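Local coordinates for homoserine kinase (Cytophaga hutchinsonii, PDB 4P52), which probably catalyses the ATP-dependent phosphorylation of the side-chain hydroxyl of L-homoserine, a step toward threonine, as a member of the GHMP kinase family, at residues 92-95 against 96-100; 205-208 against 209-212; 290-294 against 295-299. All blocks are in the same frame, centred on the assembly; numbering follows the deposited sequence.

Contact 1: 92-95 against 96-100; sequences LRYL and ETLGI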
loop_
_atom_site.group_PDB
_atom_site.type_symbol
_atom_site.label_atom_id
_atom_site.label_comp_id
_atom_site.label_asym_id
_atom_site.label_seq_id
_atom_site.Cartn_x
_atom_site.Cartn_y
_atom_site.Cartn_z
ATOM N N LEU A 92 -13.825 -32.240 7.279
ATOM C CA LEU A 92 -15.234 -32.620 7.248
ATOM C C LEU A 92 -16.019 -31.760 6.259
ATOM O O LEU A 92 -16.853 -32.288 5.504
ATOM C CB LEU A 92 -15.852 -32.584 8.644
ATOM C CG LEU A 92 -17.265 -33.185 8.814
ATOM C CD1 LEU A 92 -17.438 -34.618 8.280
ATOM C CD2 LEU A 92 -17.693 -33.068 10.278
ATOM N N ARG A 93 -15.728 -30.452 6.240
ATOM C CA ARG A 93 -16.418 -29.516 5.353
ATOM C C ARG A 93 -16.057 -29.786 3.923
ATOM O O ARG A 93 -16.913 -29.700 3.039
ATOM C CB ARG A 93 -16.125 -28.054 5.696
ATOM C CG ARG A 93 -16.678 -27.577 7.041
ATOM C CD ARG A 93 -18.203 -27.691 7.184
ATOM N NE ARG A 93 -18.941 -26.843 6.241
ATOM C CZ ARG A 93 -18.999 -25.511 6.293
ATOM N NH1 ARG A 93 -18.348 -24.834 7.237
ATOM N NH2 ARG A 93 -19.703 -24.847 5.385
ATOM N N TYR A 94 -14.802 -30.141 3.690
ATOM C CA TYR A 94 -14.353 -30.417 2.346
ATOM C C TYR A 94 -15.137 -31.619 1.818
ATOM O O TYR A 94 -15.782 -31.535 0.763
ATOM C CB TYR A 94 -12.837 -30.633 2.341
ATOM C CG TYR A 94 -12.235 -31.187 1.060
ATOM C CD1 TYR A 94 -12.212 -32.556 0.822
ATOM C CD2 TYR A 94 -11.641 -30.346 0.114
ATOM C CE1 TYR A 94 -11.640 -33.074 -0.329
ATOM C CE2 TYR A 94 -11.077 -30.864 -1.054
ATOM C CZ TYR A 94 -11.077 -32.233 -1.267
ATOM O OH TYR A 94 -10.518 -32.784 -2.407
ATOM N N LEU A 95 -15.115 -32.716 2.577
ATOM C CA LEU A 95 -15.866 -33.921 2.233
ATOM C C LEU A 95 -17.342 -33.616 2.012
ATOM O O LEU A 95 -17.926 -34.083 1.042
ATOM C CB LEU A 95 -15.699 -35.007 3.301
ATOM C CG LEU A 95 -14.263 -35.491 3.544
ATOM C CD1 LEU A 95 -14.187 -36.414 4.751
ATOM C CD2 LEU A 95 -13.661 -36.160 2.313
ATOM N N GLU A 96 -17.944 -32.820 2.889
ATOM C CA GLU A 96 -19.356 -32.485 2.697
ATOM C C GLU A 96 -19.616 -31.726 1.404
ATOM O O GLU A 96 -20.479 -32.123 0.634
ATOM C CB GLU A 96 -19.941 -31.772 3.900
ATOM C CG GLU A 96 -20.213 -32.736 5.039
ATOM C CD GLU A 96 -20.392 -32.049 6.379
ATOM O OE1 GLU A 96 -20.040 -30.842 6.527
ATOM O OE2 GLU A 96 -20.885 -32.739 7.298
ATOM N N THR A 97 -18.852 -30.668 1.148
ATOM C CA THR A 97 -18.978 -29.926 -0.106
ATOM C C THR A 97 -18.973 -30.801 -1.367
ATOM O O THR A 97 -19.777 -30.585 -2.271
ATOM C CB THR A 97 -17.891 -28.859 -0.212
ATOM O OG1 THR A 97 -18.125 -27.891 0.810
ATOM C CG2 THR A 97 -17.920 -28.155 -1.575
ATOM N N LEU A 98 -18.088 -31.791 -1.417
ATOM C CA LEU A 98 -17.963 -32.649 -2.592
ATOM C C LEU A 98 -18.902 -33.845 -2.545
ATOM O O LEU A 98 -18.926 -34.655 -3.474
ATOM C CB LEU A 98 -16.517 -33.119 -2.746
ATOM C CG LEU A 98 -15.500 -31.980 -2.850
ATOM C CD1 LEU A 98 -14.088 -32.527 -2.987
ATOM C CD2 LEU A 98 -15.855 -31.062 -4.015
ATOM N N GLY A 99 -19.672 -33.934 -1.458
ATOM C CA GLY A 99 -20.590 -35.037 -1.206
ATOM C C GLY A 99 -19.896 -36.386 -1.188
ATOM O O GLY A 99 -20.344 -37.307 -1.866
ATOM N N ILE A 100 -18.795 -36.492 -0.434
ATOM C CA ILE A 100 -18.067 -37.755 -0.247
ATOM C C ILE A 100 -18.272 -38.347 1.161
ATOM O O ILE A 100 -18.076 -37.686 2.203
ATOM C CB ILE A 100 -16.548 -37.629 -0.533
ATOM C CG1 ILE A 100 -16.290 -36.940 -1.876
ATOM C CG2 ILE A 100 -15.871 -38.998 -0.523
ATOM C CD1 ILE A 100 -14.852 -36.494 -2.065
#
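Leu98 lays its methyl CD1 over one face of the Tyr94 ring one helical turn back, a CH-pi contact with CD1 3.9 Å from the ring centroid. The methyl is displaced toward the phenol end, where CZ lies 3.5 Å from Leu98 CD1. A chi1 of 169° sets Tyr94 CG beside the carbonyl carbon and opposite the backbone N, which sends the ring forward along the helix to Leu98, while its OH is held by Asn133. Were Tyr94 cut back to alanine, Leu98 CD1 would probably lose the ring face it rests on and the side chain of Asn133 its phenol partner. On the buried side of the helix, Leu95 CD2 approaches Ile100 CB at 4.3 Å, and Leu95 also packs on Ile132 of helix 120-135 and on Val66.

This is the C-terminal end of helix 86-98, the helix of a beta-alpha-beta unit with strands 66-72 and 103-110. It closes in a Schellman motif: Ile100 N bonds back to Leu95 O at 3.0 Å and Gly99 N to Glu96 O at 2.9 Å. Gly99 takes a positive phi (58°), which glycine adopts easily.

Among the polar groups, Arg93 O accepts twice from Thr97, from the backbone N at 2.9 Å and from OG1 at 3.1 Å, the donors arriving from opposite faces of the carbonyl plane. A threonine can thus turn its hydroxyl back onto the helix at this exposed position. Arg93 and Glu96 are oppositely charged, but Arg93 NE stays 4.2 Å from Glu96 OE1, too far apart for a salt bridge; the arginine instead pairs with Glu151 through NH1.

Contact 2: 205-208 against 209-212; sequences QTKD and ARNI
Lys207 O is approached by two backbone donors from the next turn: Asn211 N makes a nearly straight bond at 3.2 Å (N-H...O 174°), and Arg210 N adds a weak one at 3.4 Å. Arg210 N also reaches Thr206 O, again weakly, so it bonds to the carbonyls four and three residues back. Ile212 N closes the last turn with another weak bond, to Asp208 O, while at the other end Ala209 N bonds to the carbonyl of Gln205, the N-cap residue.

Arg210 gives the exposed side its shape. Its chain bends at chi3 (-30°), bringing the guanidinium back along the helix with one face over Lys207 CA, which lies 4.0 Å from Arg210 CZ. Thr206 CG2 comes obliquely to the same group, 3.8 Å from Arg210 NH1. The lysine chain crosses the arginine at about a right angle, Lys207 NZ ending 6.3 Å from Arg210 NH2, so the two like charges are near but not in contact. Long, charged chains suit this solvent-facing side.

Ala209 is the buried residue, small enough to sit against the loop at Ser284, which Thr206 touches as well. Helix 206-211 bridges strands 194-200 and 216-218 along the chain; Arg257 of helix 253-257 donates to Ala209 O, and Ile212 rests on Val259 and Leu260 just beyond that helix.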
loop_
_atom_site.group_PDB
_atom_site.type_symbol
_atom_site.label_atom_id
_atom_site.label_comp_id
_atom_site.label_asym_id
_atom_site.label_seq_id
_atom_site.Cartn_x
_atom_site.Cartn_y
_atom_site.Cartn_z
ATOM N N GLN A 205 -0.316 -14.310 25.346
ATOM C CA GLN A 205 -1.630 -14.665 24.812
ATOM C C GLN A 205 -2.001 -13.904 23.513
ATOM O O GLN A 205 -1.669 -12.712 23.361
ATOM C CB GLN A 205 -2.697 -14.456 25.890
ATOM C CG GLN A 205 -2.533 -15.346 27.108
ATOM C CD GLN A 205 -2.334 -16.823 26.772
ATOM O OE1 GLN A 205 -1.283 -17.408 27.062
ATOM N NE2 GLN A 205 -3.343 -17.431 26.156
ATOM N N THR A 206 -2.671 -14.592 22.578
ATOM C CA THR A 206 -3.233 -13.939 21.371
ATOM C C THR A 206 -4.348 -12.982 21.800
ATOM O O THR A 206 -4.462 -11.862 21.270
ATOM C CB THR A 206 -3.753 -14.959 20.325
ATOM O OG1 THR A 206 -2.675 -15.813 19.931
ATOM C CG2 THR A 206 -4.296 -14.250 19.068
ATOM N N LYS A 207 -5.124 -13.443 22.788
ATOM C CA LYS A 207 -6.205 -12.705 23.429
ATOM C C LYS A 207 -5.786 -11.288 23.877
ATOM O O LYS A 207 -6.489 -10.310 23.593
ATOM C CB LYS A 207 -6.738 -13.524 24.618
ATOM C CG LYS A 207 -8.009 -12.981 25.251
ATOM C CD LYS A 207 -8.203 -13.532 26.660
ATOM C CE LYS A 207 -9.477 -12.991 27.303
ATOM N NZ LYS A 207 -9.401 -11.534 27.623
ATOM N N ASP A 208 -4.649 -11.187 24.576
ATOM C CA ASP A 208 -4.178 -9.907 25.130
ATOM C C ASP A 208 -3.527 -9.045 24.064
ATOM O O ASP A 208 -3.571 -7.817 24.151
ATOM C CB ASP A 208 -3.208 -10.146 26.282
ATOM C CG ASP A 208 -3.821 -10.989 27.383
ATOM O OD1 ASP A 208 -5.033 -10.765 27.703
ATOM O OD2 ASP A 208 -3.093 -11.870 27.916
ATOM N N ALA A 209 -2.940 -9.700 23.056
ATOM C CA ALA A 209 -2.418 -9.024 21.863
ATOM C C ALA A 209 -3.495 -8.418 20.945
ATOM O O ALA A 209 -3.164 -7.543 20.153
ATOM C CB ALA A 209 -1.483 -9.946 21.074
ATOM N N ARG A 210 -4.749 -8.892 21.036
ATOM C CA ARG A 210 -5.890 -8.325 20.288
ATOM C C ARG A 210 -6.510 -7.169 21.028
ATOM O O ARG A 210 -6.677 -6.077 20.462
ATOM C CB ARG A 210 -6.988 -9.359 20.020
ATOM C CG ARG A 210 -6.777 -10.244 18.791
ATOM C CD ARG A 210 -8.029 -11.055 18.453
ATOM N NE ARG A 210 -8.838 -11.368 19.644
ATOM C CZ ARG A 210 -8.750 -12.492 20.363
ATOM N NH1 ARG A 210 -7.890 -13.447 20.027
ATOM N NH2 ARG A 210 -9.530 -12.661 21.428
ATOM N N ASN A 211 -6.852 -7.425 22.288
ATOM C CA ASN A 211 -7.437 -6.432 23.189
ATOM C C ASN A 211 -6.633 -5.175 23.368
ATOM O O ASN A 211 -7.183 -4.107 23.650
ATOM C CB ASN A 211 -7.684 -7.035 24.575
ATOM C CG ASN A 211 -8.769 -8.088 24.560
ATOM O OD1 ASN A 211 -8.524 -9.254 24.876
ATOM N ND2 ASN A 211 -9.976 -7.688 24.161
ATOM N N ILE A 212 -5.330 -5.281 23.213
ATOM C CA ILE A 212 -4.496 -4.132 23.497
ATOM C C ILE A 212 -4.408 -3.145 22.313
ATOM O O ILE A 212 -4.023 -2.009 22.499
ATOM C CB ILE A 212 -3.124 -4.582 23.988
ATOM C CG1 ILE A 212 -2.444 -3.469 24.768
ATOM C CG2 ILE A 212 -2.309 -5.082 22.814
ATOM C CD1 ILE A 212 -1.121 -3.877 25.378
#

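Contact 3: 290-294 against 295-299; sequences ALSTS and QEAAQ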
loop_
_atom_site.group_PDB
_atom_site.type_symbol
_atom_site.label_atom_id
_atom_site.label_comp_id
_atom_site.label_asym_id
_atom_site.label_seq_id
_atom_site.Cartn_x
_atom_site.Cartn_y
_atom_site.Cartn_z
ATOM N N ALA A 290 13.257 -10.498 11.343
ATOM C CA ALA A 290 14.044 -9.434 10.740
ATOM C C ALA A 290 14.258 -9.797 9.277
ATOM O O ALA A 290 14.273 -10.995 8.928
ATOM C CB ALA A 290 15.375 -9.255 11.467
ATOM N N LEU A 291 14.393 -8.780 8.421
ATOM C CA LEU A 291 14.688 -9.045 7.037
ATOM C C LEU A 291 16.093 -8.577 6.767
ATOM O O LEU A 291 16.546 -7.589 7.359
ATOM C CB LEU A 291 13.655 -8.385 6.113
ATOM C CG LEU A 291 12.180 -8.848 6.247
ATOM C CD1 LEU A 291 11.306 -8.075 5.281
ATOM C CD2 LEU A 291 11.998 -10.328 5.980
ATOM N N SER A 292 16.809 -9.325 5.926
ATOM C CA SER A 292 18.124 -8.898 5.460
ATOM C C SER A 292 18.341 -9.398 4.030
ATOM O O SER A 292 17.466 -10.074 3.476
ATOM C CB SER A 292 19.232 -9.396 6.378
ATOM O OG SER A 292 19.135 -10.809 6.539
ATOM N N THR A 293 19.508 -9.092 3.457
ATOM C CA THR A 293 19.753 -9.413 2.055
ATOM C C THR A 293 20.830 -10.475 1.784
ATOM O O THR A 293 21.268 -10.625 0.654
ATOM C CB THR A 293 20.035 -8.146 1.226
ATOM O OG1 THR A 293 21.205 -7.500 1.730
ATOM C CG2 THR A 293 18.898 -7.186 1.356
ATOM N N SER A 294 21.233 -11.222 2.803
ATOM C CA SER A 294 22.121 -12.378 2.606
ATOM C C SER A 294 22.054 -13.328 3.796
ATOM O O SER A 294 21.679 -12.925 4.896
ATOM C CB SER A 294 23.567 -11.939 2.407
ATOM O OG SER A 294 24.093 -11.406 3.601
ATOM N N GLN A 295 22.441 -14.576 3.565
ATOM C CA GLN A 295 22.438 -15.596 4.593
ATOM C C GLN A 295 23.557 -15.345 5.578
ATOM O O GLN A 295 23.335 -15.250 6.778
ATOM C CB GLN A 295 22.638 -16.957 3.966
ATOM C CG GLN A 295 23.010 -18.019 4.977
ATOM C CD GLN A 295 22.619 -19.405 4.519
ATOM O OE1 GLN A 295 21.539 -19.912 4.866
ATOM N NE2 GLN A 295 23.464 -20.011 3.712
ATOM N N GLU A 296 24.924 -14.577 5.249
ATOM C CA GLU A 296 25.729 -14.111 6.353
ATOM C C GLU A 296 24.957 -13.157 7.268
ATOM O O GLU A 296 24.977 -13.338 8.488
ATOM C CB GLU A 296 26.990 -13.447 5.846
ATOM C CG GLU A 296 28.188 -13.812 6.695
ATOM C CD GLU A 296 29.486 -13.299 6.106
ATOM O OE1 GLU A 296 30.280 -14.127 5.594
ATOM O OE2 GLU A 296 29.697 -12.065 6.143
ATOM N N ALA A 297 24.270 -12.166 6.688
ATOM C CA ALA A 297 23.586 -11.136 7.480
ATOM C C ALA A 297 22.472 -11.732 8.338
ATOM O O ALA A 297 22.357 -11.404 9.515
ATOM C CB ALA A 297 23.060 -9.997 6.596
ATOM N N ALA A 298 21.680 -12.626 7.756
ATOM C CA ALA A 298 20.569 -13.224 8.466
ATOM C C ALA A 298 21.081 -13.981 9.684
ATOM O O ALA A 298 20.488 -13.907 10.752
ATOM C CB ALA A 298 19.765 -14.141 7.561
ATOM N N GLN A 299 22.185 -14.692 9.527
ATOM C CA GLN A 299 22.732 -15.457 10.638
ATOM C C GLN A 299 23.248 -14.597 11.768
ATOM O O GLN A 299 22.942 -14.876 12.941
ATOM C CB GLN A 299 23.796 -16.434 10.179
ATOM C CG GLN A 299 23.180 -17.700 9.601
ATOM C CD GLN A 299 24.128 -18.431 8.654
ATOM O OE1 GLN A 299 25.328 -18.139 8.611
ATOM N NE2 GLN A 299 23.596 -19.387 7.898
#
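Ser292 and Ser294 both turn OG into the position between their own backbone N and carbonyl carbon (chi1 54° and 69°), and this swings each hydroxyl toward the first turn of the helix that follows. In Ser294, the N-cap residue, OG accepts from Ala297 N at 3.2 Å, nearly straight at 163°. The carbonyl of the same residue takes the next amide: Ala298 N lies 2.9 Å from Ser294 O. Serine suits the cap because its short side chain can reach an amide of the first turn, which has no carbonyl of a preceding helical turn to bond to.

Ser292 does different work. Its OG lies 3.5 Å from Ala298 CB, and its CB is 3.9 Å from Ala297 CB, so the end of the strand packs directly against the helix. The two alanines are small enough for so close an approach.

This strand-to-helix turn links strand 288-292, an inner strand of the four-stranded antiparallel sheet between 278-281 and 194-200, to helix 295-310. The helix folds back beside the sheet: Tyr194 packs on Ser292, Gln295 and Ala298, Ile301 touches Ser292, and Thr196 OG1 of strand 194-200 bonds to Ala298 O.

Overall arrangement
All three contacts are local and lie at helix ends or turns, in different parts of the fold. Contact 1 ends a helix in the N-terminal GHMP kinase region, and contact 3 starts one in the C-terminal region; their centres are about 43 Å apart, on opposite sides of the chain's centre. Both are partly buried, but contact 1 combines an aromatic and aliphatic inner side with a glycine C-terminal turn, whereas contact 3 uses small serines and alanines where strand meets helix. Contact 2 is a surface contact on a short helix, held by backbone bonds of which more than half are weak, and clothed in charged chains. No two of them share an element or touch.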